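Local coordinates for amphoterin-induced protein 1 (Mus musculus, PDB 2XOT), which promotes the growth and fasciculation of neurites and may mediate homophilic and heterophilic cell-cell adhesion, dimerising through its extracellular leucine-rich repeats, at residues His101-Phe106 against Asn122-Val127. Residues are numbered along the deposited sequence; the frame is centred on the assembly and turned at random.
Sequences HTLDEF and NHIVVV
The imidazole of His-101 meets residues 122-127 at its edge, where the carbonyl oxygen of His-123 sits near the ring plane, while Val-125 approaches the same ring obliquely, its CG2 lying 4.0 Å from His-101 CE1. This edge contact is a hydrogen bond: His-101 ND1 donates to His-123 O over 3.0 Å, with 147° at the hydrogen and the acceptor tilted 22° out of the ring plane. CG lies anti to the backbone N (chi1 -178°), and the His-101 side chain lies alongside that of Val-125, both pointing the same way. The same oxygen also receives a CA-H...O contact, His-101 CA lying 3.5 Å from His-123 O. The ring of His-123 meets that of His-99, and the backbone of His-123 is hydrogen-bonded to Leu-100. A water then joins the backbones, donating to His-101 O at 2.6 Å and accepting from Val-126 N at 2.7 Å. Toward the interior, Leu-103 and Ile-124 cross at about a right angle, and their CD1 atoms press together at 3.4 Å, tighter than usual for two carbons. Asn-122, also buried, bonds through its side-chain amide to backbone atoms of Leu-95, Leu-100 and Leu-119, an asparagine ladder familiar from leucine-rich repeats. The example illustrates how LRR 3 and LRR 4 stack beyond their parallel strands: buried apolar side chains meet inside, while a histidine and a water link the backbones on the more exposed side. The carbonyl can only accept, implying a proton on ND1, consistent with either a neutral ND1-H tautomer or a charged imidazole.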
loop_
_atom_site.group_PDB
_atom_site.type_symbol
_atom_site.label_atom_id
_atom_site.label_comp_id
_atom_site.label_asym_id
_atom_site.label_seq_id
_atom_site.Cartn_x
_atom_site.Cartn_y
_atom_site.Cartn_z
ATOM N N HIS B 101 -25.332 -11.032 -3.996
ATOM C CA HIS B 101 -25.826 -12.168 -4.779
ATOM C C HIS B 101 -25.531 -12.033 -6.257
ATOM O O HIS B 101 -25.331 -13.027 -6.953
ATOM C CB HIS B 101 -27.330 -12.349 -4.547
ATOM C CG HIS B 101 -27.906 -13.516 -5.276
ATOM N ND1 HIS B 101 -27.427 -14.802 -5.117
ATOM C CD2 HIS B 101 -28.925 -13.598 -6.162
ATOM C CE1 HIS B 101 -28.126 -15.622 -5.879
ATOM N NE2 HIS B 101 -29.044 -14.918 -6.521
ATOM N N THR B 102 -25.495 -10.813 -6.759
ATOM C CA THR B 102 -25.100 -10.614 -8.148
ATOM C C THR B 102 -24.174 -9.422 -8.345
ATOM O O THR B 102 -24.197 -8.461 -7.586
ATOM C CB THR B 102 -26.346 -10.587 -9.122
ATOM O OG1 THR B 102 -26.007 -9.902 -10.343
ATOM C CG2 THR B 102 -27.577 -9.948 -8.476
ATOM N N LEU B 103 -23.325 -9.537 -9.360
ATOM C CA LEU B 103 -22.370 -8.509 -9.739
ATOM C C LEU B 103 -22.848 -7.916 -11.061
ATOM O O LEU B 103 -22.526 -8.415 -12.128
ATOM C CB LEU B 103 -20.973 -9.135 -9.880
ATOM C CG LEU B 103 -20.043 -9.107 -8.661
ATOM C CD1 LEU B 103 -20.767 -9.204 -7.324
ATOM C CD2 LEU B 103 -19.004 -10.205 -8.791
ATOM N N ASP B 104 -23.652 -6.864 -10.977
ATOM C CA ASP B 104 -24.336 -6.317 -12.141
ATOM C C ASP B 104 -23.342 -5.656 -13.076
ATOM O O ASP B 104 -22.269 -5.243 -12.640
ATOM C CB ASP B 104 -25.377 -5.287 -11.712
ATOM C CG ASP B 104 -26.680 -5.914 -11.269
ATOM O OD1 ASP B 104 -26.695 -7.107 -10.903
ATOM O OD2 ASP B 104 -27.709 -5.197 -11.290
ATOM N N GLU B 105 -23.698 -5.546 -14.356
ATOM C CA GLU B 105 -22.784 -4.948 -15.338
ATOM C C GLU B 105 -22.453 -3.509 -14.982
ATOM O O GLU B 105 -23.320 -2.759 -14.522
ATOM C CB GLU B 105 -23.332 -5.040 -16.764
ATOM C CG GLU B 105 -24.696 -4.424 -16.964
ATOM C CD GLU B 105 -25.084 -4.304 -18.437
ATOM O OE1 GLU B 105 -24.366 -4.842 -19.333
ATOM O OE2 GLU B 105 -26.117 -3.644 -18.677
ATOM N N PHE B 106 -21.179 -3.155 -15.166
ATOM C CA PHE B 106 -20.617 -1.862 -14.794
ATOM C C PHE B 106 -20.680 -1.485 -13.309
ATOM O O PHE B 106 -20.441 -0.327 -12.968
ATOM C CB PHE B 106 -21.221 -0.754 -15.658
ATOM C CG PHE B 106 -21.391 -1.150 -17.095
ATOM C CD1 PHE B 106 -20.323 -1.629 -17.819
ATOM C CD2 PHE B 106 -22.628 -1.071 -17.710
ATOM C CE1 PHE B 106 -20.475 -2.015 -19.137
ATOM C CE2 PHE B 106 -22.786 -1.458 -19.024
ATOM C CZ PHE B 106 -21.719 -1.927 -19.738
ATOM N N ASN B 122 -19.514 -14.191 0.209
ATOM C CA ASN B 122 -20.810 -13.607 -0.153
ATOM C C ASN B 122 -21.739 -14.700 -0.741
ATOM O O ASN B 122 -21.517 -15.878 -0.511
ATOM C CB ASN B 122 -20.587 -12.463 -1.132
ATOM C CG ASN B 122 -20.367 -11.147 -0.439
ATOM O OD1 ASN B 122 -21.319 -10.553 0.069
ATOM N ND2 ASN B 122 -19.109 -10.659 -0.422
ATOM N N HIS B 123 -22.785 -14.332 -1.473
ATOM C CA HIS B 123 -23.647 -15.320 -2.110
ATOM C C HIS B 123 -23.573 -15.220 -3.626
ATOM O O HIS B 123 -24.580 -15.354 -4.311
ATOM C CB HIS B 123 -25.097 -15.111 -1.644
ATOM C CG HIS B 123 -25.274 -15.211 -0.158
ATOM N ND1 HIS B 123 -26.054 -14.330 0.561
ATOM C CD2 HIS B 123 -24.768 -16.085 0.745
ATOM C CE1 HIS B 123 -26.028 -14.663 1.841
ATOM N NE2 HIS B 123 -25.238 -15.713 1.985
ATOM N N ILE B 124 -22.381 -14.981 -4.165
ATOM C CA ILE B 124 -22.247 -14.747 -5.585
ATOM C C ILE B 124 -22.283 -16.065 -6.351
ATOM O O ILE B 124 -21.550 -17.021 -6.044
ATOM C CB ILE B 124 -20.972 -13.935 -5.923
ATOM C CG1 ILE B 124 -21.016 -12.557 -5.242
ATOM C CG2 ILE B 124 -20.829 -13.791 -7.413
ATOM C CD1 ILE B 124 -19.717 -11.780 -5.362
ATOM N N VAL B 125 -23.157 -16.117 -7.347
ATOM C CA VAL B 125 -23.335 -17.321 -8.138
ATOM C C VAL B 125 -22.725 -17.159 -9.526
ATOM O O VAL B 125 -22.188 -18.108 -10.084
ATOM C CB VAL B 125 -24.849 -17.717 -8.244
ATOM C CG1 VAL B 125 -25.058 -18.657 -9.388
ATOM C CG2 VAL B 125 -25.349 -18.337 -6.922
ATOM N N VAL B 126 -22.789 -15.963 -10.069
ATOM C CA VAL B 126 -22.388 -15.717 -11.454
ATOM C C VAL B 126 -21.615 -14.426 -11.539
ATOM O O VAL B 126 -22.079 -13.394 -11.042
ATOM C CB VAL B 126 -23.645 -15.606 -12.370
ATOM C CG1 VAL B 126 -23.288 -15.004 -13.718
ATOM C CG2 VAL B 126 -24.281 -16.948 -12.537
ATOM N N VAL B 127 -20.433 -14.486 -12.165
ATOM C CA VAL B 127 -19.557 -13.324 -12.335
ATOM C C VAL B 127 -19.707 -12.762 -13.750
ATOM O O VAL B 127 -19.344 -13.423 -14.720
ATOM C CB VAL B 127 -18.054 -13.705 -12.090
ATOM C CG1 VAL B 127 -17.141 -12.451 -12.170
ATOM C CG2 VAL B 127 -17.888 -14.397 -10.739
HETATM O O HOH W 1 -24.506 -14.086 -9.166
#